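Local coordinates for protein octaprenyl Pyrophosphate Synthase (Helicobacter pylori, PDB 3TC1) that probably builds octaprenyl pyrophosphate by adding successive isopentenyl units to an allylic pyrophosphate primer, with magnesium as cofactor, at residues 65-69 / 108-112; 240-244 / 258-262; 27-32 / 92-96. All coordinates share one frame. Residues are numbered along the deposited sequence.

How the contacts relate
Burial and chemistry go together here. Contact 1 is a buried helix-helix interface, packed mainly through apolar side chains, without polar bonds. Contact 3 lies nearer the surface, where a turn meets the start of a helix and aliphatic groups and a carboxylate gather round one phenylalanine ring. Both draw on helix 92-116, touch the second subunit and lie about 17 Å apart between centres; they meet where Phe108 CZ approaches Phe29 CD1 at 3.8 Å and Ile32 CD1 at 4.0 Å. Contact 2 stands apart, its centre about 41 Å from contact 1's and 38 Å from contact 3's. There, two short peripheral helices combine tryptophan packing with a salt bridge and a bridging water.

Contact 1 (65-69 / 108-112); sequences IVEMI and FYSKA
When two helices pack closely, a small residue often marks the point of nearest approach, and Ala112 does so here. Segments 65-69 and 108-112 are both regular helix, with Ile69 N to Ile65 O and Ala112 N to Phe108 O each 3.0 Å. They run nearly antiparallel, their local axes 8.8 Å apart with a signed crossing angle of -162°. The register pairs the CA atoms of Ile65 and Ala112 at 5.0 Å, and those of Met68 and Phe108 and of Ile69 and Tyr109 at 5.7 Å; 387 Å² is buried.

Aliphatic packing centres on the alanine methyl. Ala112 CB receives Met68 CB at 4.1 Å, Ile69 CG1 at 4.1 Å and Ile65 CG2 at 4.3 Å, both isoleucines being mt. Met68, in mtp, curls its CE to within 4.0 Å of Lys111 CG, on a lysine whose amino group forms a salt bridge with Glu115.

Among the aromatic contacts, Phe108, with chi1 at -95°, places CD2 3.8 Å from Met68 CB and turns its ring edge to Met68 O, 3.4 Å from CD2. Tyr109 CE1 approaches Ile69 CG2 at 4.0 Å and Ile69 O at 3.8 Å.

This antiparallel packing of the all-helical isoprenyl synthase fold sets helix 92-116 against helix 53-80, which, as in related enzymes, leads into an aspartate-rich motif that probably binds magnesium and allylic substrate. Helix 3-18 adds Trp16 against Ile65 and Met68, helix 121-144 brings Val131 onto Ile69 and Tyr109, and Leu132 of the second subunit packs on Lys111.

Contact 2 (240-244 / 258-262); sequences DQGLL and WTKEK
A single large side chain can span the gap between helices whose backbones stay well apart. Segments 240-244 and 258-262 are helical, their local axes 12.1 Å apart and 138° between directions (signed crossing angle -138°). The nearest CA pairs are Leu244-Thr259 at 8.0 Å and Asp240-Lys262 at 8.9 Å, and 239 Å² is buried.

Trp258 fills the space. With chi1 at -179° and chi2 at 87°, the benzo end of its indole points at the first helix, CZ2 lying 3.9 Å from Leu243 CD1 and CZ3 4.1 Å from Leu244 CD1. Its CH2 atom comes within 3.7 Å of Asp240 O, an oxygen already hydrogen-bonded to Leu244 N at 2.8 Å. The indole NE1 donates to a water 3.1 Å away, which in turn donates to Asp240 OD1 at 2.7 Å. Tyr247 meets the tryptophan edge-to-face. Next, Thr259 and Leu244 both touch Tyr229 of helix 227-233. One turn after Trp258 comes Lys262, its N donating to Trp258 O at 3.1 Å. Chi1 and chi2 are both m, and the extended remainder carries NZ to Asp240 OD2 at 3.0 Å, a salt bridge with hydrogen bond; NZ is also hydrogen-bonded to Gln265. Asp240, with chi1 m, thus serves both partners through different carboxylate oxygens.

The whole is a pair of consecutive helices, 238-246 and 253-265, joined by a short loop and splayed from antiparallel, at the periphery of this all-helical polyprenyl synthase.

Contact 3 (27-32 / 92-96); sequences ELFSKI and INALF
Where a helix gives way to a turn, side chains from the helix and from the turn after it can meet a neighbouring element together, here burying 332 Å² between the segments. Glu27, at the helical beginning of segment 27-32, extends with chi1 and chi2 both t, and its OE2 lies 3.5 Å from Phe96 CE1, near the plane of the ring. Leu28, in the mt rotamer, covers a face of that ring: CD2 sits 3.6 Å from the centroid of the Phe96 ring, 19° off the normal, a CH-pi contact in which Leu28 CD2 and Phe96 CG are 3.4 Å apart. The carbonyl Leu28 O approaches Ile92 CD1 at 3.6 Å. Phe143 of the second subunit packs against both Glu27 and Leu28.

A type I beta turn from Phe29 to Ile32 then redirects the chain, with Ile32 N donating to Phe29 O at 3.1 Å, while Ser30 OG (chi1 p) donates to Glu27 O at 2.7 Å. In this helical prenyl synthase fold, the contact joins the end of helix 23-29 to the first turn of helix 92-116, where Phe96 N donates to Ile92 O at 2.8 Å.

Lys31 makes the closest backbone approach, its CA 6.9 Å from that of Ile92. Its chi1 and chi2, both m, set CG 3.6 Å from Phe96 CZ at the ring edge and 3.8 Å from Leu95 CD1, while CB lies 3.8 Å from Ile92 CD1. Ile32, in mt, brings CG1 to 3.8 Å from CD1 of Ile92, itself mm.

Contact 1 (65-69 / 108-112)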
# COMPACT_ATOMS: atom_id res chain seq x y z
N ILE B 65 11.74 -6.56 -7.24
CA ILE B 65 10.63 -5.61 -7.21
C ILE B 65 9.31 -6.36 -7.36
O ILE B 65 8.35 -6.13 -6.62
CB ILE B 65 10.77 -4.57 -8.36
CG1 ILE B 65 11.93 -3.62 -8.06
CG2 ILE B 65 9.46 -3.81 -8.55
CD1 ILE B 65 12.31 -2.74 -9.24
N VAL B 66 9.25 -7.26 -8.34
CA VAL B 66 8.04 -8.04 -8.57
C VAL B 66 7.65 -8.93 -7.38
O VAL B 66 6.48 -9.01 -7.02
CB VAL B 66 8.17 -8.90 -9.84
CG1 VAL B 66 7.04 -9.93 -9.91
CG2 VAL B 66 8.12 -7.99 -11.08
N GLU B 67 8.63 -9.59 -6.77
CA GLU B 67 8.33 -10.46 -5.63
C GLU B 67 7.88 -9.64 -4.41
O GLU B 67 7.04 -10.09 -3.62
CB GLU B 67 9.55 -11.31 -5.26
CG GLU B 67 10.00 -12.31 -6.33
CD GLU B 67 8.91 -13.32 -6.73
OE1 GLU B 67 7.88 -13.42 -6.04
OE2 GLU B 67 9.10 -14.03 -7.75
N MET B 68 8.44 -8.44 -4.24
CA MET B 68 8.06 -7.61 -3.10
C MET B 68 6.64 -7.08 -3.27
O MET B 68 5.90 -6.96 -2.29
CB MET B 68 9.06 -6.47 -2.91
CG MET B 68 10.37 -6.98 -2.34
SD MET B 68 11.56 -5.71 -1.94
CE MET B 68 10.81 -4.98 -0.49
N ILE B 69 6.27 -6.79 -4.51
CA ILE B 69 4.92 -6.33 -4.81
C ILE B 69 3.96 -7.47 -4.51
O ILE B 69 2.91 -7.28 -3.88
CB ILE B 69 4.79 -5.94 -6.31
CG1 ILE B 69 5.50 -4.60 -6.55
CG2 ILE B 69 3.33 -5.86 -6.72
CD1 ILE B 69 5.67 -4.27 -8.02
N PHE B 108 6.58 -2.63 1.81
CA PHE B 108 7.02 -3.45 0.68
C PHE B 108 6.72 -2.73 -0.62
O PHE B 108 7.59 -2.64 -1.49
CB PHE B 108 6.32 -4.82 0.69
CG PHE B 108 7.13 -5.91 1.36
CD1 PHE B 108 7.26 -5.95 2.74
CD2 PHE B 108 7.75 -6.90 0.59
CE1 PHE B 108 8.00 -6.96 3.36
CE2 PHE B 108 8.49 -7.91 1.20
CZ PHE B 108 8.62 -7.94 2.59
N TYR B 109 5.51 -2.20 -0.75
CA TYR B 109 5.11 -1.46 -1.95
C TYR B 109 5.98 -0.23 -2.23
O TYR B 109 6.43 -0.03 -3.35
CB TYR B 109 3.66 -0.99 -1.86
CG TYR B 109 2.60 -2.01 -2.24
CD1 TYR B 109 2.71 -2.75 -3.41
CD2 TYR B 109 1.47 -2.19 -1.44
CE1 TYR B 109 1.71 -3.65 -3.79
CE2 TYR B 109 0.46 -3.08 -1.81
CZ TYR B 109 0.59 -3.81 -2.99
OH TYR B 109 -0.39 -4.70 -3.35
N SER B 110 6.20 0.59 -1.21
CA SER B 110 6.99 1.81 -1.40
C SER B 110 8.48 1.54 -1.66
O SER B 110 9.08 2.19 -2.53
CB SER B 110 6.81 2.76 -0.20
OG SER B 110 7.04 2.11 1.03
N LYS B 111 9.07 0.59 -0.94
CA LYS B 111 10.47 0.26 -1.16
C LYS B 111 10.61 -0.28 -2.58
O LYS B 111 11.57 0.05 -3.28
CB LYS B 111 10.96 -0.78 -0.15
CG LYS B 111 12.40 -1.27 -0.37
CD LYS B 111 13.43 -0.13 -0.33
CE LYS B 111 14.85 -0.66 -0.55
NZ LYS B 111 15.89 0.40 -0.62
N ALA B 112 9.65 -1.09 -3.00
CA ALA B 112 9.67 -1.66 -4.34
C ALA B 112 9.56 -0.58 -5.41
O ALA B 112 10.28 -0.63 -6.41
CB ALA B 112 8.55 -2.68 -4.50

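Contact 2 (240-244 / 258-262)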
# COMPACT_ATOMS: atom_id res chain seq x y z
N ASP B 240 -31.51 -27.51 -6.86
CA ASP B 240 -30.11 -27.49 -6.45
C ASP B 240 -29.52 -26.08 -6.48
O ASP B 240 -28.63 -25.77 -5.68
CB ASP B 240 -29.27 -28.42 -7.34
CG ASP B 240 -29.63 -29.89 -7.14
OD1 ASP B 240 -30.11 -30.26 -6.04
OD2 ASP B 240 -29.41 -30.69 -8.08
N GLN B 241 -30.00 -25.24 -7.39
CA GLN B 241 -29.51 -23.87 -7.46
C GLN B 241 -29.83 -23.19 -6.13
O GLN B 241 -29.01 -22.46 -5.57
CB GLN B 241 -30.15 -23.10 -8.62
CG GLN B 241 -29.68 -23.55 -9.99
CD GLN B 241 -30.18 -22.66 -11.11
OE1 GLN B 241 -31.37 -22.37 -11.19
NE2 GLN B 241 -29.28 -22.22 -11.98
N GLY B 242 -31.03 -23.47 -5.62
CA GLY B 242 -31.43 -22.89 -4.34
C GLY B 242 -30.50 -23.35 -3.23
O GLY B 242 -30.07 -22.56 -2.39
N LEU B 243 -30.17 -24.64 -3.24
CA LEU B 243 -29.28 -25.19 -2.23
C LEU B 243 -27.88 -24.59 -2.32
O LEU B 243 -27.29 -24.19 -1.31
CB LEU B 243 -29.18 -26.72 -2.36
CG LEU B 243 -30.41 -27.56 -2.00
CD1 LEU B 243 -30.08 -29.05 -2.16
CD2 LEU B 243 -30.82 -27.26 -0.56
N LEU B 244 -27.33 -24.52 -3.53
CA LEU B 244 -26.00 -23.96 -3.71
C LEU B 244 -25.95 -22.54 -3.17
O LEU B 244 -25.03 -22.19 -2.43
CB LEU B 244 -25.60 -23.97 -5.19
CG LEU B 244 -24.19 -23.44 -5.47
CD1 LEU B 244 -23.15 -24.30 -4.76
CD2 LEU B 244 -23.94 -23.43 -6.98
N TRP B 258 -21.59 -32.56 -0.55
CA TRP B 258 -22.67 -32.33 -1.51
C TRP B 258 -22.11 -31.66 -2.77
O TRP B 258 -22.43 -32.05 -3.90
CB TRP B 258 -23.75 -31.44 -0.88
CG TRP B 258 -24.93 -31.17 -1.79
CD1 TRP B 258 -26.06 -31.94 -1.94
CD2 TRP B 258 -25.10 -30.04 -2.66
NE1 TRP B 258 -26.92 -31.35 -2.84
CE2 TRP B 258 -26.35 -30.19 -3.30
CE3 TRP B 258 -24.31 -28.92 -2.96
CZ2 TRP B 258 -26.83 -29.25 -4.23
CZ3 TRP B 258 -24.79 -27.99 -3.88
CH2 TRP B 258 -26.04 -28.17 -4.50
N THR B 259 -21.26 -30.66 -2.57
CA THR B 259 -20.66 -29.92 -3.67
C THR B 259 -19.79 -30.82 -4.55
O THR B 259 -19.79 -30.69 -5.78
CB THR B 259 -19.78 -28.76 -3.14
OG1 THR B 259 -20.58 -27.88 -2.34
CG2 THR B 259 -19.18 -27.98 -4.29
N LYS B 260 -19.04 -31.73 -3.94
CA LYS B 260 -18.20 -32.62 -4.72
C LYS B 260 -19.03 -33.55 -5.60
O LYS B 260 -18.65 -33.87 -6.73
CB LYS B 260 -17.27 -33.43 -3.81
CG LYS B 260 -16.18 -32.59 -3.18
CD LYS B 260 -15.08 -33.45 -2.56
CE LYS B 260 -15.57 -34.22 -1.36
NZ LYS B 260 -14.44 -34.93 -0.68
N GLU B 261 -20.17 -34.00 -5.07
CA GLU B 261 -21.05 -34.89 -5.83
C GLU B 261 -21.64 -34.15 -7.03
O GLU B 261 -21.76 -34.72 -8.11
CB GLU B 261 -22.19 -35.41 -4.96
CG GLU B 261 -21.74 -36.19 -3.74
CD GLU B 261 -22.90 -36.81 -3.00
OE1 GLU B 261 -24.01 -36.23 -3.04
OE2 GLU B 261 -22.70 -37.86 -2.37
N LYS B 262 -21.99 -32.89 -6.82
CA LYS B 262 -22.58 -32.08 -7.89
C LYS B 262 -21.57 -31.78 -8.99
O LYS B 262 -21.93 -31.78 -10.17
CB LYS B 262 -23.18 -30.80 -7.32
CG LYS B 262 -24.47 -31.03 -6.52
CD LYS B 262 -25.56 -31.63 -7.41
CE LYS B 262 -26.63 -32.34 -6.60
NZ LYS B 262 -27.65 -33.01 -7.46
O HOH W 1 -29.57 -32.17 -4.15

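Contact 3 (27-32 / 92-96)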
# COMPACT_ATOMS: atom_id res chain seq x y z
N GLU B 27 11.84 -7.31 12.53
CA GLU B 27 11.07 -8.29 13.30
C GLU B 27 9.87 -8.79 12.50
O GLU B 27 9.62 -9.99 12.42
CB GLU B 27 10.59 -7.66 14.61
CG GLU B 27 9.99 -8.65 15.59
CD GLU B 27 9.40 -7.96 16.81
OE1 GLU B 27 10.08 -7.09 17.39
OE2 GLU B 27 8.26 -8.30 17.19
N LEU B 28 9.13 -7.86 11.90
CA LEU B 28 7.96 -8.23 11.10
C LEU B 28 8.38 -9.11 9.92
O LEU B 28 7.77 -10.15 9.66
CB LEU B 28 7.27 -6.97 10.57
CG LEU B 28 6.78 -5.95 11.60
CD1 LEU B 28 6.17 -4.75 10.89
CD2 LEU B 28 5.75 -6.60 12.52
N PHE B 29 9.43 -8.68 9.22
CA PHE B 29 9.94 -9.41 8.06
C PHE B 29 10.35 -10.85 8.38
O PHE B 29 10.17 -11.75 7.55
CB PHE B 29 11.13 -8.67 7.45
CG PHE B 29 11.71 -9.35 6.24
CD1 PHE B 29 10.94 -9.52 5.09
CD2 PHE B 29 13.01 -9.84 6.25
CE1 PHE B 29 11.47 -10.17 3.96
CE2 PHE B 29 13.55 -10.49 5.13
CZ PHE B 29 12.78 -10.66 3.99
N SER B 30 10.91 -11.07 9.57
CA SER B 30 11.35 -12.41 9.97
C SER B 30 10.22 -13.42 10.07
O SER B 30 10.47 -14.63 10.09
CB SER B 30 12.10 -12.36 11.30
OG SER B 30 11.22 -12.11 12.38
N LYS B 31 8.98 -12.95 10.14
CA LYS B 31 7.84 -13.85 10.26
C LYS B 31 7.18 -14.22 8.95
O LYS B 31 6.21 -14.98 8.93
CB LYS B 31 6.80 -13.28 11.22
CG LYS B 31 7.23 -13.37 12.68
CD LYS B 31 7.54 -14.81 13.05
CE LYS B 31 8.04 -14.92 14.49
NZ LYS B 31 9.29 -14.13 14.70
N ILE B 32 7.70 -13.68 7.85
CA ILE B 32 7.17 -13.99 6.53
C ILE B 32 7.96 -15.19 6.04
O ILE B 32 9.19 -15.20 6.12
CB ILE B 32 7.35 -12.82 5.55
CG1 ILE B 32 6.67 -11.57 6.11
CG2 ILE B 32 6.75 -13.18 4.19
CD1 ILE B 32 6.85 -10.34 5.25
N ILE B 92 0.88 -12.43 9.13
CA ILE B 92 1.48 -11.27 9.76
C ILE B 92 0.45 -10.53 10.61
O ILE B 92 0.76 -10.02 11.69
CB ILE B 92 2.10 -10.31 8.71
CG1 ILE B 92 3.34 -10.96 8.09
CG2 ILE B 92 2.49 -8.98 9.37
CD1 ILE B 92 4.43 -11.28 9.11
N ASN B 93 -0.80 -10.46 10.13
CA ASN B 93 -1.84 -9.78 10.88
C ASN B 93 -2.23 -10.56 12.14
O ASN B 93 -2.69 -9.98 13.12
CB ASN B 93 -3.08 -9.51 10.01
CG ASN B 93 -3.53 -10.73 9.23
OD1 ASN B 93 -2.84 -11.20 8.32
ND2 ASN B 93 -4.71 -11.25 9.57
N ALA B 94 -2.03 -11.87 12.11
CA ALA B 94 -2.36 -12.71 13.26
C ALA B 94 -1.31 -12.56 14.35
O ALA B 94 -1.62 -12.67 15.54
CB ALA B 94 -2.47 -14.17 12.83
N LEU B 95 -0.07 -12.31 13.94
CA LEU B 95 1.05 -12.16 14.88
C LEU B 95 1.32 -10.72 15.32
O LEU B 95 1.79 -10.49 16.44
CB LEU B 95 2.33 -12.73 14.25
CG LEU B 95 2.37 -14.22 13.91
CD1 LEU B 95 3.61 -14.53 13.09
CD2 LEU B 95 2.35 -15.05 15.19
N PHE B 96 1.00 -9.75 14.46
CA PHE B 96 1.27 -8.35 14.78
C PHE B 96 0.11 -7.38 14.62
O PHE B 96 0.29 -6.16 14.74
CB PHE B 96 2.46 -7.87 13.94
CG PHE B 96 3.67 -8.76 14.04
CD1 PHE B 96 4.52 -8.68 15.14
CD2 PHE B 96 3.94 -9.70 13.05
CE1 PHE B 96 5.62 -9.53 15.26
CE2 PHE B 96 5.05 -10.55 13.15
CZ PHE B 96 5.89 -10.46 14.26